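Local atomic coordinates of EvpC (Edwardsiella tarda, PDB entry 3EAA), a protein that belongs to the Hcp family of secreted type VI secretion system proteins and probably forms hexameric rings that serve the secretion apparatus. Residues A[4-9]-A[24-29]; A[13-18]-A[63-68]; A[52-57]-A[155-160]; A[100-105]-A[128-133]. One frame throughout, in Å; residues are numbered along the deposited sequence.

Interaction 1: residues A[4-9]-A[24-29]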
loop_
_atom_site.group_PDB
_atom_site.type_symbol
_atom_site.label_atom_id
_atom_site.label_comp_id
_atom_site.label_asym_id
_atom_site.label_seq_id
_atom_site.Cartn_x
_atom_site.Cartn_y
_atom_site.Cartn_z
ATOM N N ASP A 4 -21.739 -20.908 4.777
ATOM C CA ASP A 4 -20.818 -21.854 5.391
ATOM C C ASP A 4 -20.204 -22.756 4.330
ATOM O O ASP A 4 -20.928 -23.439 3.605
ATOM C CB ASP A 4 -21.557 -22.685 6.428
ATOM C CG ASP A 4 -22.107 -21.839 7.559
ATOM O OD1 ASP A 4 -21.301 -21.328 8.359
ATOM O OD2 ASP A 4 -23.343 -21.676 7.651
ATOM N N THR A 5 -18.874 -22.768 4.249
ATOM C CA THR A 5 -18.170 -23.481 3.187
ATOM C C THR A 5 -17.455 -24.761 3.650
ATOM O O THR A 5 -16.657 -24.738 4.588
ATOM C CB THR A 5 -17.133 -22.562 2.539
ATOM O OG1 THR A 5 -17.653 -21.238 2.474
ATOM C CG2 THR A 5 -16.784 -23.044 1.138
ATOM N N TYR A 6 -17.731 -25.873 2.977
ATOM C CA TYR A 6 -17.049 -27.128 3.273
ATOM C C TYR A 6 -16.339 -27.658 2.043
ATOM O O TYR A 6 -16.725 -27.358 0.922
ATOM C CB TYR A 6 -18.026 -28.196 3.775
ATOM C CG TYR A 6 -19.002 -27.734 4.838
ATOM C CD1 TYR A 6 -20.229 -27.188 4.489
ATOM C CD2 TYR A 6 -18.708 -27.867 6.188
ATOM C CE1 TYR A 6 -21.134 -26.772 5.456
ATOM C CE2 TYR A 6 -19.605 -27.453 7.163
ATOM C CZ TYR A 6 -20.815 -26.907 6.788
ATOM O OH TYR A 6 -21.723 -26.495 7.739
ATOM N N ILE A 7 -15.315 -28.473 2.255
ATOM C CA ILE A 7 -14.542 -29.013 1.142
ATOM C C ILE A 7 -14.066 -30.447 1.397
ATOM O O ILE A 7 -13.576 -30.763 2.478
ATOM C CB ILE A 7 -13.342 -28.107 0.809
ATOM C CG1 ILE A 7 -12.900 -28.317 -0.638
ATOM C CG2 ILE A 7 -12.186 -28.338 1.783
ATOM C CD1 ILE A 7 -11.758 -27.432 -1.046
ATOM N N LYS A 8 -14.210 -31.305 0.389
ATOM C CA LYS A 8 -13.908 -32.730 0.532
ATOM C C LYS A 8 -12.770 -33.239 -0.351
ATOM O O LYS A 8 -12.692 -32.924 -1.540
ATOM C CB LYS A 8 -15.150 -33.571 0.265
ATOM C CG LYS A 8 -14.835 -35.022 -0.023
ATOM C CD LYS A 8 -16.106 -35.842 -0.124
ATOM C CE LYS A 8 -15.809 -37.331 -0.007
ATOM N NZ LYS A 8 -17.008 -38.116 0.427
ATOM N N LEU A 9 -11.898 -34.041 0.262
ATOM C CA LEU A 9 -10.758 -34.663 -0.407
ATOM C C LEU A 9 -10.813 -36.162 -0.208
ATOM O O LEU A 9 -11.190 -36.642 0.862
ATOM C CB LEU A 9 -9.451 -34.169 0.195
ATOM C CG LEU A 9 -8.753 -32.928 -0.347
ATOM C CD1 LEU A 9 -7.880 -32.349 0.750
ATOM C CD2 LEU A 9 -7.921 -33.262 -1.572
ATOM N N TRP A 24 -15.813 -33.626 6.899
ATOM C CA TRP A 24 -15.362 -32.726 5.851
ATOM C C TRP A 24 -14.436 -31.696 6.457
ATOM O O TRP A 24 -14.368 -31.568 7.675
ATOM C CB TRP A 24 -16.551 -31.991 5.254
ATOM C CG TRP A 24 -17.291 -32.760 4.240
ATOM C CD1 TRP A 24 -17.845 -33.992 4.394
ATOM C CD2 TRP A 24 -17.587 -32.344 2.905
ATOM N NE1 TRP A 24 -18.462 -34.376 3.231
ATOM C CE2 TRP A 24 -18.318 -33.383 2.302
ATOM C CE3 TRP A 24 -17.296 -31.194 2.160
ATOM C CZ2 TRP A 24 -18.769 -33.308 0.986
ATOM C CZ3 TRP A 24 -17.745 -31.123 0.853
ATOM C CH2 TRP A 24 -18.473 -32.173 0.282
ATOM N N ILE A 25 -13.745 -30.941 5.608
ATOM C CA ILE A 25 -12.910 -29.843 6.077
ATOM C C ILE A 25 -13.687 -28.532 6.062
ATOM O O ILE A 25 -14.161 -28.101 5.013
ATOM C CB ILE A 25 -11.655 -29.653 5.199
ATOM C CG1 ILE A 25 -10.683 -30.827 5.352
ATOM C CG2 ILE A 25 -10.969 -28.334 5.532
ATOM C CD1 ILE A 25 -11.012 -32.007 4.442
ATOM N N GLU A 26 -13.806 -27.902 7.226
ATOM C CA GLU A 26 -14.458 -26.602 7.341
ATOM C C GLU A 26 -13.562 -25.487 6.797
ATOM O O GLU A 26 -12.400 -25.357 7.188
ATOM C CB GLU A 26 -14.856 -26.317 8.798
ATOM C CG GLU A 26 -16.011 -27.184 9.319
ATOM C CD GLU A 26 -16.474 -26.787 10.717
ATOM O OE1 GLU A 26 -15.708 -26.083 11.414
ATOM O OE2 GLU A 26 -17.602 -27.177 11.115
ATOM N N VAL A 27 -14.102 -24.682 5.885
ATOM C CA VAL A 27 -13.307 -23.625 5.259
ATOM C C VAL A 27 -13.988 -22.271 5.338
ATOM O O VAL A 27 -15.213 -22.176 5.296
ATOM C CB VAL A 27 -12.937 -23.959 3.785
ATOM C CG1 VAL A 27 -14.051 -24.728 3.118
ATOM C CG2 VAL A 27 -12.613 -22.697 3.009
ATOM N N LEU A 28 -13.175 -21.228 5.461
ATOM C CA LEU A 28 -13.664 -19.855 5.508
ATOM C C LEU A 28 -13.862 -19.247 4.117
ATOM O O LEU A 28 -14.993 -19.011 3.692
ATOM C CB LEU A 28 -12.693 -19.011 6.305
ATOM C CG LEU A 28 -12.300 -19.802 7.545
ATOM C CD1 LEU A 28 -11.181 -19.109 8.313
ATOM C CD2 LEU A 28 -13.543 -19.994 8.403
ATOM N N GLY A 29 -12.770 -18.998 3.406
ATOM C CA GLY A 29 -12.864 -18.389 2.095
ATOM C C GLY A 29 -12.329 -19.282 0.998
ATOM O O GLY A 29 -11.514 -20.153 1.259
#

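Interaction 2: residues A[13-18]-A[63-68]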
loop_
_atom_site.group_PDB
_atom_site.type_symbol
_atom_site.label_atom_id
_atom_site.label_comp_id
_atom_site.label_asym_id
_atom_site.label_seq_id
_atom_site.Cartn_x
_atom_site.Cartn_y
_atom_site.Cartn_z
ATOM N N ASP A 13 -9.654 -37.052 5.932
ATOM C CA ASP A 13 -10.648 -36.604 6.902
ATOM C C ASP A 13 -10.339 -35.241 7.500
ATOM O O ASP A 13 -9.315 -35.055 8.148
ATOM C CB ASP A 13 -10.802 -37.619 8.038
ATOM C CG ASP A 13 -11.136 -39.005 7.542
ATOM O OD1 ASP A 13 -11.996 -39.117 6.649
ATOM O OD2 ASP A 13 -10.538 -39.980 8.042
ATOM N N GLY A 14 -11.251 -34.300 7.298
ATOM C CA GLY A 14 -11.199 -33.035 7.999
ATOM C C GLY A 14 -11.881 -33.198 9.340
ATOM O O GLY A 14 -11.883 -34.292 9.901
ATOM N N GLU A 15 -12.493 -32.131 9.840
ATOM C CA GLU A 15 -12.986 -32.113 11.210
ATOM C C GLU A 15 -14.458 -31.704 11.349
ATOM O O GLU A 15 -14.977 -31.628 12.459
ATOM C CB GLU A 15 -12.114 -31.152 12.021
ATOM C CG GLU A 15 -11.868 -31.536 13.459
ATOM C CD GLU A 15 -10.515 -31.064 13.930
ATOM O OE1 GLU A 15 -10.460 -30.291 14.907
ATOM O OE2 GLU A 15 -9.505 -31.463 13.308
ATOM N N SER A 16 -15.135 -31.440 10.240
ATOM C CA SER A 16 -16.502 -30.928 10.324
ATOM C C SER A 16 -17.436 -31.839 11.118
ATOM O O SER A 16 -17.104 -32.977 11.438
ATOM C CB SER A 16 -17.092 -30.649 8.943
ATOM O OG SER A 16 -18.403 -30.133 9.077
ATOM N N THR A 17 -18.619 -31.323 11.420
ATOM C CA THR A 17 -19.528 -32.013 12.310
ATOM C C THR A 17 -20.964 -32.031 11.814
ATOM O O THR A 17 -21.715 -32.949 12.146
ATOM C CB THR A 17 -19.526 -31.368 13.690
ATOM O OG1 THR A 17 -18.180 -31.053 14.065
ATOM C CG2 THR A 17 -20.144 -32.312 14.712
ATOM N N ASP A 18 -21.360 -31.027 11.036
ATOM C CA ASP A 18 -22.757 -30.960 10.623
ATOM C C ASP A 18 -23.184 -32.190 9.834
ATOM O O ASP A 18 -22.399 -32.787 9.095
ATOM C CB ASP A 18 -23.073 -29.688 9.832
ATOM C CG ASP A 18 -22.663 -29.790 8.383
ATOM O OD1 ASP A 18 -23.550 -29.778 7.502
ATOM O OD2 ASP A 18 -21.446 -29.886 8.129
HETATM N N MSE A 63 -6.168 -24.697 11.444
HETATM C CA MSE A 63 -5.516 -25.983 11.565
HETATM C C MSE A 63 -6.534 -26.998 12.008
HETATM O O MSE A 63 -7.347 -26.749 12.900
HETATM C CB MSE A 63 -4.400 -25.935 12.601
HETATM C CG MSE A 63 -3.021 -25.726 12.012
HETATM SE SE MSE A 63 -1.616 -26.380 13.196
HETATM C CE MSE A 63 -0.153 -26.400 11.896
ATOM N N ASP A 64 -6.488 -28.160 11.394
ATOM C CA ASP A 64 -7.298 -29.249 11.880
ATOM C C ASP A 64 -6.533 -30.546 11.718
ATOM O O ASP A 64 -5.305 -30.573 11.765
ATOM C CB ASP A 64 -8.630 -29.290 11.140
ATOM C CG ASP A 64 -8.485 -28.924 9.700
ATOM O OD1 ASP A 64 -7.574 -29.479 9.055
ATOM O OD2 ASP A 64 -9.273 -28.088 9.214
ATOM N N CYS A 65 -7.280 -31.618 11.531
ATOM C CA CYS A 65 -6.715 -32.943 11.418
ATOM C C CYS A 65 -6.233 -33.175 10.000
ATOM O O CYS A 65 -5.592 -34.183 9.713
ATOM C CB CYS A 65 -7.796 -33.960 11.746
ATOM S SG CYS A 65 -9.321 -33.614 10.874
ATOM N N ALA A 66 -6.565 -32.254 9.105
ATOM C CA ALA A 66 -6.203 -32.433 7.711
ATOM C C ALA A 66 -4.866 -31.780 7.440
ATOM O O ALA A 66 -4.169 -32.146 6.496
ATOM C CB ALA A 66 -7.260 -31.856 6.813
ATOM N N SER A 67 -4.521 -30.816 8.288
ATOM C CA SER A 67 -3.276 -30.081 8.156
ATOM C C SER A 67 -2.135 -30.978 7.711
ATOM O O SER A 67 -1.596 -30.808 6.620
ATOM C CB SER A 67 -2.911 -29.422 9.478
ATOM O OG SER A 67 -4.022 -28.724 9.996
ATOM N N VAL A 68 -1.779 -31.941 8.554
ATOM C CA VAL A 68 -0.598 -32.754 8.300
ATOM C C VAL A 68 -0.627 -33.373 6.911
ATOM O O VAL A 68 0.387 -33.400 6.217
ATOM C CB VAL A 68 -0.401 -33.834 9.364
ATOM C CG1 VAL A 68 0.712 -34.779 8.949
ATOM C CG2 VAL A 68 -0.069 -33.194 10.696
#

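Interaction 3: residues A[52-57]-A[155-160]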
loop_
_atom_site.group_PDB
_atom_site.type_symbol
_atom_site.label_atom_id
_atom_site.label_comp_id
_atom_site.label_asym_id
_atom_site.label_seq_id
_atom_site.Cartn_x
_atom_site.Cartn_y
_atom_site.Cartn_z
ATOM N N ALA A 52 -8.387 -20.161 -23.292
ATOM C CA ALA A 52 -9.074 -20.228 -22.036
ATOM C C ALA A 52 -8.253 -20.395 -20.829
ATOM O O ALA A 52 -7.420 -21.219 -20.783
ATOM C CB ALA A 52 -9.979 -21.296 -22.093
HETATM N N MSE A 53 -8.533 -19.656 -19.796
HETATM C CA MSE A 53 -7.885 -20.016 -18.614
HETATM C C MSE A 53 -8.417 -19.873 -17.291
HETATM O O MSE A 53 -9.154 -19.002 -17.034
HETATM C CB MSE A 53 -6.457 -19.695 -18.650
HETATM C CG MSE A 53 -5.662 -20.510 -17.688
HETATM SE SE MSE A 53 -3.842 -21.574 -18.590
HETATM C CE MSE A 53 -4.663 -22.235 -16.557
HETATM N N MSE A 54 -7.924 -20.741 -16.431
HETATM C CA MSE A 54 -8.394 -20.934 -15.092
HETATM C C MSE A 54 -7.368 -20.781 -14.015
HETATM O O MSE A 54 -6.219 -21.002 -14.200
HETATM C CB MSE A 54 -9.163 -22.232 -14.983
HETATM C CG MSE A 54 -9.969 -22.524 -16.112
HETATM SE SE MSE A 54 -10.571 -24.714 -16.103
HETATM C CE MSE A 54 -11.901 -23.187 -15.104
ATOM N N SER A 55 -7.836 -20.383 -12.856
ATOM C CA SER A 55 -6.996 -20.170 -11.695
ATOM C C SER A 55 -6.975 -21.201 -10.611
ATOM O O SER A 55 -7.841 -21.981 -10.509
ATOM C CB SER A 55 -7.189 -18.789 -11.096
ATOM O OG SER A 55 -8.067 -18.793 -10.049
ATOM N N VAL A 56 -5.945 -21.216 -9.802
ATOM C CA VAL A 56 -5.953 -22.132 -8.685
ATOM C C VAL A 56 -7.093 -21.727 -7.766
ATOM O O VAL A 56 -7.605 -20.607 -7.859
ATOM C CB VAL A 56 -4.619 -22.077 -7.939
ATOM C CG1 VAL A 56 -4.572 -23.127 -6.867
ATOM C CG2 VAL A 56 -3.474 -22.276 -8.917
ATOM N N LEU A 57 -7.511 -22.647 -6.904
ATOM C CA LEU A 57 -8.485 -22.331 -5.872
ATOM C C LEU A 57 -7.707 -22.062 -4.605
ATOM O O LEU A 57 -6.807 -22.820 -4.260
ATOM C CB LEU A 57 -9.426 -23.505 -5.647
ATOM C CG LEU A 57 -10.307 -23.413 -4.403
ATOM C CD1 LEU A 57 -11.566 -22.623 -4.685
ATOM C CD2 LEU A 57 -10.669 -24.793 -3.904
ATOM N N TRP A 155 -15.504 -27.276 -17.332
ATOM C CA TRP A 155 -14.471 -27.178 -18.349
ATOM C C TRP A 155 -13.267 -28.043 -18.004
ATOM O O TRP A 155 -13.054 -28.389 -16.843
ATOM C CB TRP A 155 -14.066 -25.716 -18.503
ATOM C CG TRP A 155 -13.036 -25.447 -19.532
ATOM C CD1 TRP A 155 -11.685 -25.547 -19.380
ATOM C CD2 TRP A 155 -13.254 -24.992 -20.873
ATOM N NE1 TRP A 155 -11.049 -25.197 -20.547
ATOM C CE2 TRP A 155 -11.991 -24.854 -21.479
ATOM C CE3 TRP A 155 -14.400 -24.696 -21.619
ATOM C CZ2 TRP A 155 -11.836 -24.437 -22.798
ATOM C CZ3 TRP A 155 -14.243 -24.278 -22.932
ATOM C CH2 TRP A 155 -12.972 -24.155 -23.507
ATOM N N SER A 156 -12.493 -28.405 -19.026
ATOM C CA SER A 156 -11.318 -29.254 -18.848
ATOM C C SER A 156 -10.088 -28.697 -19.528
ATOM O O SER A 156 -10.125 -28.362 -20.705
ATOM C CB SER A 156 -11.565 -30.646 -19.413
ATOM O OG SER A 156 -10.346 -31.366 -19.535
ATOM N N LEU A 157 -8.986 -28.650 -18.787
ATOM C CA LEU A 157 -7.712 -28.181 -19.309
ATOM C C LEU A 157 -6.947 -29.278 -20.033
ATOM O O LEU A 157 -5.866 -29.032 -20.569
ATOM C CB LEU A 157 -6.860 -27.614 -18.176
ATOM C CG LEU A 157 -7.444 -26.372 -17.503
ATOM C CD1 LEU A 157 -6.684 -26.030 -16.230
ATOM C CD2 LEU A 157 -7.464 -25.193 -18.474
ATOM N N ILE A 158 -7.498 -30.489 -20.051
ATOM C CA ILE A 158 -6.873 -31.559 -20.811
ATOM C C ILE A 158 -7.404 -31.571 -22.247
ATOM O O ILE A 158 -6.713 -31.992 -23.174
ATOM C CB ILE A 158 -7.092 -32.947 -20.171
ATOM C CG1 ILE A 158 -7.335 -32.838 -18.668
ATOM C CG2 ILE A 158 -5.899 -33.847 -20.438
ATOM C CD1 ILE A 158 -7.385 -34.188 -17.973
ATOM N N THR A 159 -8.633 -31.098 -22.424
ATOM C CA THR A 159 -9.277 -31.116 -23.727
ATOM C C THR A 159 -9.443 -29.704 -24.296
ATOM O O THR A 159 -9.488 -29.500 -25.514
ATOM C CB THR A 159 -10.660 -31.778 -23.635
ATOM O OG1 THR A 159 -10.556 -32.999 -22.893
ATOM C CG2 THR A 159 -11.193 -32.093 -25.013
ATOM N N ASN A 160 -9.522 -28.727 -23.399
ATOM C CA ASN A 160 -9.908 -27.378 -23.777
ATOM C C ASN A 160 -11.265 -27.448 -24.443
ATOM O O ASN A 160 -11.481 -26.880 -25.505
ATOM C CB ASN A 160 -8.886 -26.757 -24.719
ATOM C CG ASN A 160 -7.464 -26.909 -24.216
ATOM O OD1 ASN A 160 -7.160 -26.593 -23.064
ATOM N ND2 ASN A 160 -6.580 -27.395 -25.082
#

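Interaction 4: residues A[100-105]-A[128-133]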
loop_
_atom_site.group_PDB
_atom_site.type_symbol
_atom_site.label_atom_id
_atom_site.label_comp_id
_atom_site.label_asym_id
_atom_site.label_seq_id
_atom_site.Cartn_x
_atom_site.Cartn_y
_atom_site.Cartn_z
ATOM N N TYR A 100 -19.105 -26.990 -6.272
ATOM C CA TYR A 100 -17.955 -27.016 -7.156
ATOM C C TYR A 100 -17.361 -28.404 -7.151
ATOM O O TYR A 100 -17.449 -29.105 -6.157
ATOM C CB TYR A 100 -16.912 -25.998 -6.714
ATOM C CG TYR A 100 -16.927 -24.733 -7.526
ATOM C CD1 TYR A 100 -17.544 -23.577 -7.051
ATOM C CD2 TYR A 100 -16.313 -24.688 -8.770
ATOM C CE1 TYR A 100 -17.548 -22.406 -7.799
ATOM C CE2 TYR A 100 -16.308 -23.525 -9.526
ATOM C CZ TYR A 100 -16.930 -22.388 -9.038
ATOM O OH TYR A 100 -16.930 -21.236 -9.796
ATOM N N LYS A 101 -16.759 -28.796 -8.264
ATOM C CA LYS A 101 -16.202 -30.127 -8.375
ATOM C C LYS A 101 -14.937 -30.147 -9.223
ATOM O O LYS A 101 -14.975 -29.856 -10.411
ATOM C CB LYS A 101 -17.246 -31.099 -8.929
ATOM C CG LYS A 101 -18.350 -31.470 -7.928
ATOM C CD LYS A 101 -19.506 -32.233 -8.598
ATOM C CE LYS A 101 -20.566 -32.685 -7.590
ATOM N NZ LYS A 101 -21.711 -33.367 -8.256
ATOM N N PHE A 102 -13.815 -30.489 -8.597
ATOM C CA PHE A 102 -12.531 -30.552 -9.280
ATOM C C PHE A 102 -12.090 -31.984 -9.442
ATOM O O PHE A 102 -12.373 -32.838 -8.602
ATOM C CB PHE A 102 -11.457 -29.775 -8.518
ATOM C CG PHE A 102 -11.858 -28.380 -8.169
ATOM C CD1 PHE A 102 -12.614 -28.122 -7.035
ATOM C CD2 PHE A 102 -11.485 -27.324 -8.973
ATOM C CE1 PHE A 102 -12.992 -26.831 -6.711
ATOM C CE2 PHE A 102 -11.854 -26.033 -8.656
ATOM C CZ PHE A 102 -12.612 -25.784 -7.523
ATOM N N THR A 103 -11.366 -32.230 -10.522
ATOM C CA THR A 103 -10.943 -33.568 -10.874
ATOM C C THR A 103 -9.461 -33.529 -11.194
ATOM O O THR A 103 -9.019 -32.688 -11.968
ATOM C CB THR A 103 -11.733 -34.088 -12.106
ATOM O OG1 THR A 103 -13.094 -33.652 -12.036
ATOM C CG2 THR A 103 -11.708 -35.599 -12.181
ATOM N N HIS A 104 -8.700 -34.440 -10.597
ATOM C CA HIS A 104 -7.244 -34.483 -10.763
ATOM C C HIS A 104 -6.550 -33.331 -10.024
ATOM O O HIS A 104 -5.832 -32.523 -10.610
ATOM C CB HIS A 104 -6.849 -34.532 -12.243
ATOM C CG HIS A 104 -7.385 -35.724 -12.962
ATOM N ND1 HIS A 104 -6.893 -37.009 -12.754
ATOM C CD2 HIS A 104 -8.378 -35.862 -13.868
ATOM C CE1 HIS A 104 -7.557 -37.858 -13.499
ATOM N NE2 HIS A 104 -8.472 -37.192 -14.195
ATOM N N VAL A 105 -6.765 -33.287 -8.718
ATOM C CA VAL A 105 -6.317 -32.181 -7.905
ATOM C C VAL A 105 -4.970 -32.429 -7.243
ATOM O O VAL A 105 -4.629 -33.562 -6.911
ATOM C CB VAL A 105 -7.324 -31.886 -6.786
ATOM C CG1 VAL A 105 -7.259 -30.408 -6.395
ATOM C CG2 VAL A 105 -8.723 -32.267 -7.216
ATOM N N PHE A 128 -4.925 -25.114 -4.395
ATOM C CA PHE A 128 -5.257 -26.373 -5.025
ATOM C C PHE A 128 -5.202 -26.269 -6.540
ATOM O O PHE A 128 -6.057 -25.632 -7.159
ATOM C CB PHE A 128 -6.654 -26.791 -4.611
ATOM C CG PHE A 128 -6.742 -27.305 -3.213
ATOM C CD1 PHE A 128 -7.342 -26.554 -2.232
ATOM C CD2 PHE A 128 -6.246 -28.551 -2.886
ATOM C CE1 PHE A 128 -7.441 -27.030 -0.946
ATOM C CE2 PHE A 128 -6.347 -29.033 -1.608
ATOM C CZ PHE A 128 -6.944 -28.273 -0.631
ATOM N N ALA A 129 -4.184 -26.886 -7.134
ATOM C CA ALA A 129 -4.112 -27.003 -8.588
ATOM C C ALA A 129 -4.954 -28.194 -9.070
ATOM O O ALA A 129 -5.140 -29.161 -8.334
ATOM C CB ALA A 129 -2.676 -27.136 -9.030
ATOM N N TYR A 130 -5.466 -28.118 -10.297
ATOM C CA TYR A 130 -6.402 -29.131 -10.801
ATOM C C TYR A 130 -6.372 -29.312 -12.324
ATOM O O TYR A 130 -5.576 -28.687 -13.020
ATOM C CB TYR A 130 -7.834 -28.821 -10.328
ATOM C CG TYR A 130 -8.320 -27.409 -10.623
ATOM C CD1 TYR A 130 -7.785 -26.308 -9.958
ATOM C CD2 TYR A 130 -9.326 -27.185 -11.552
ATOM C CE1 TYR A 130 -8.232 -25.032 -10.225
ATOM C CE2 TYR A 130 -9.778 -25.911 -11.822
ATOM C CZ TYR A 130 -9.228 -24.842 -11.158
ATOM O OH TYR A 130 -9.686 -23.575 -11.437
ATOM N N LYS A 131 -7.235 -30.184 -12.836
ATOM C CA LYS A 131 -7.327 -30.407 -14.276
ATOM C C LYS A 131 -8.705 -30.043 -14.805
ATOM O O LYS A 131 -8.827 -29.484 -15.894
ATOM C CB LYS A 131 -7.016 -31.862 -14.630
ATOM C CG LYS A 131 -5.536 -32.200 -14.654
ATOM C CD LYS A 131 -4.799 -31.403 -15.710
ATOM C CE LYS A 131 -3.380 -31.912 -15.871
ATOM N NZ LYS A 131 -2.585 -31.075 -16.802
ATOM N N GLU A 132 -9.740 -30.368 -14.033
ATOM C CA GLU A 132 -11.116 -30.179 -14.480
ATOM C C GLU A 132 -12.020 -29.721 -13.334
ATOM O O GLU A 132 -11.645 -29.818 -12.173
ATOM C CB GLU A 132 -11.644 -31.471 -15.105
ATOM C CG GLU A 132 -10.884 -31.910 -16.354
ATOM C CD GLU A 132 -11.369 -33.241 -16.900
ATOM O OE1 GLU A 132 -11.757 -34.118 -16.098
ATOM O OE2 GLU A 132 -11.352 -33.417 -18.135
ATOM N N VAL A 133 -13.211 -29.231 -13.661
ATOM C CA VAL A 133 -14.075 -28.621 -12.654
ATOM C C VAL A 133 -15.471 -28.310 -13.175
ATOM O O VAL A 133 -15.682 -28.213 -14.378
ATOM C CB VAL A 133 -13.491 -27.299 -12.173
ATOM C CG1 VAL A 133 -13.705 -26.227 -13.245
ATOM C CG2 VAL A 133 -14.145 -26.887 -10.870
#

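Interaction 1: residues A[4-9]-A[24-29]
Ile-7 and Ile-25 exchange two backbone hydrogen bonds, Ile-7 N giving to Ile-25 O at 3.0 Å and Ile-25 N to Ile-7 O at 3.1 Å. Two residues along, Val-27 N donates to Thr-5 O over 2.9 Å. Between these rungs Tyr-6 and Glu-26 form a non-hydrogen-bonded pair, where Tyr-6 CA makes a CA-H...O contact with Ile-25 O. The ladder is antiparallel: it adds strand 25-27 to the larger sheet of the Hcp beta-barrel, with strand 80-88 bonded to the other flank of strand 4-9.

Apolar packing lies on the face that bears Ile-7, Ile-25 and Val-27. Ile-7 CG2 rests on Ile-25 CB at 3.7 Å, and Leu-57 and Val-59 of strand 52-62 close over the same layer.

The indole of Trp-24 carries the aromatic contact between the segments. Lys-8 CB stands almost squarely over its six-membered ring, 3.4 Å from the centroid, a CH-pi contact, and Lys-8 CD continues across to Trp-24 CZ2 at 3.8 Å. At the ring edge, Trp-24 CE3 meets Ile-7 N in the ring plane, while Tyr-6 CB approaches Trp-24 CE3 to 3.5 Å. His-21 stacks on the Tyr-6 ring and meets the Trp-24 ring edge-to-face.

Interaction 2: residues A[13-18]-A[63-68]
Cys-65, which has the largest share of the buried surface, lies beside the backbone of Asp-13 and Gly-14 on the packed side of a contact that joins the loop between strands 4-9 and 25-27 to the turn leading into helix 67-76. Cys-65 SG is 3.1 Å from Asp-13 O. Next to it Ala-66 CB packs at 4.3 Å from Gly-14 CA, and Ala-66 also touches Ile-25 of strand 25-27.

The other half faces solvent. The exposed Glu-15, its chain bent at chi2, extends OE2 to Cys-65 N at 2.9 Å, but the N-H...O angle of 120° makes this a weak bond; Tyr-137 of a second subunit also packs on Glu-15. The Glu-15 and Asp-64 side chains run past one another in opposing senses, Glu-15 OE2 and Asp-64 OD1 staying 5.1 Å apart.

Asp-64 OD1 accepts a capping bond from Ala-66 N at 3.0 Å, and a weak one from Ser-67 N. The amides at the helix start and the salt bridge from Lys-61 would be expected to stabilise the charge on Asp-64 and may ease its repulsion with Glu-15.

Interaction 3: residues A[52-57]-A[155-160]
Met-54, a selenomethionine in this crystal, buries the most surface in the contact and meets both of its main partners with one atom. Its SE lies 3.6 Å from Trp-155 CD1 and 3.8 Å from Leu-157 CG, sitting where the two side chains converge. The approach to the indole is oblique, 66° off the normal of the five-membered ring and 4.6 Å from its centroid, a Met-aromatic contact. Leu-157 receives the same selenium on both branches as well as on CG, and its CD1 is also reached by Met-53 CE at 4.3 Å.

Strand 52-62 belongs to one sheet of the Hcp barrel and strand 154-156 to the other, so side chains bridge the two sheets here and no hydrogen bond crosses between the segments. Just after strand 154-156 the chain folds back through an ST turn, in which Ser-156 OG accepts from Ile-158 N at 3.0 Å; Asn-160 N then bonds to Ser-156 O.

Trp-155 is the third large contributor. Its CG is anti to the backbone N (chi1 -179°), and the six-membered end of the ring extends to Ala-52, where Ala-52 CB touches Trp-155 CZ2 at 3.7 Å. Val-75 of a third subunit packs on both Met-54 and Trp-155, while Met-40 and Ser-42 of a second subunit lie against Met-53 and Leu-157 respectively.

Interaction 4: residues A[100-105]-A[128-133]
A classic beta bulge, with Lys-131 and Glu-132 both facing Thr-103, marks the corner where two antiparallel chains pass together from one sheet of the Hcp barrel to the other. Thr-103 N donates to Glu-132 O at 2.9 Å from well above the carbonyl plane. In return Thr-103 O takes two amides, Lys-131 N and Glu-132 N, each at 3.2 Å. His-104 follows with a positive phi (72°) that helps turn the chain, and its CB rests on Lys-131 CB at 3.6 Å.

On the side of Phe-102 and Val-133 the side chains pack closely. The edge of Phe-102 points at the face of Tyr-130, a T-shaped pair with centroids 4.7 Å apart and planes at 78°. Val-133 CG2 lies over a face of Phe-102, 3.6 Å from its centroid, and also meets the edge of Tyr-100 at CD2, 3.7 Å away. Past the bend, Val-105 CG1 packs against Phe-128 CB at 4.1 Å.

The polar ends bond elsewhere: Tyr-130 OH to Ser-55 O and Trp-32 NE1, and Lys-131 NZ to Thr-44 O and Gly-46 O of a second subunit. One carbonyl gripping two successive amides thus satisfies both N-H groups of the bulge, while the corner interior relies on aromatic and aliphatic contacts.

How the interactions relate
Interactions 3 and 4 are buried and adjoin, their centres about 9 Å apart; both span the two barrel sheets, and they are joined by Tyr-130 OH to Ser-55 O and by Glu-132 OE2 with Ser-156 OG. Their chemistry differs: side chains alone in interaction 3, a bonded backbone corner in interaction 4. Interaction 1, partly buried, relies on a short antiparallel ladder in the sheet that also holds strands 96-102, 132-134 and 154-156. Interaction 2 lies nearer the surface, with a weak bond and charged groups in place of a ladder; it leans on interaction 1 through Ser-16 N and Trp-24 O, and is about 28 Å from interaction 3, centre to centre.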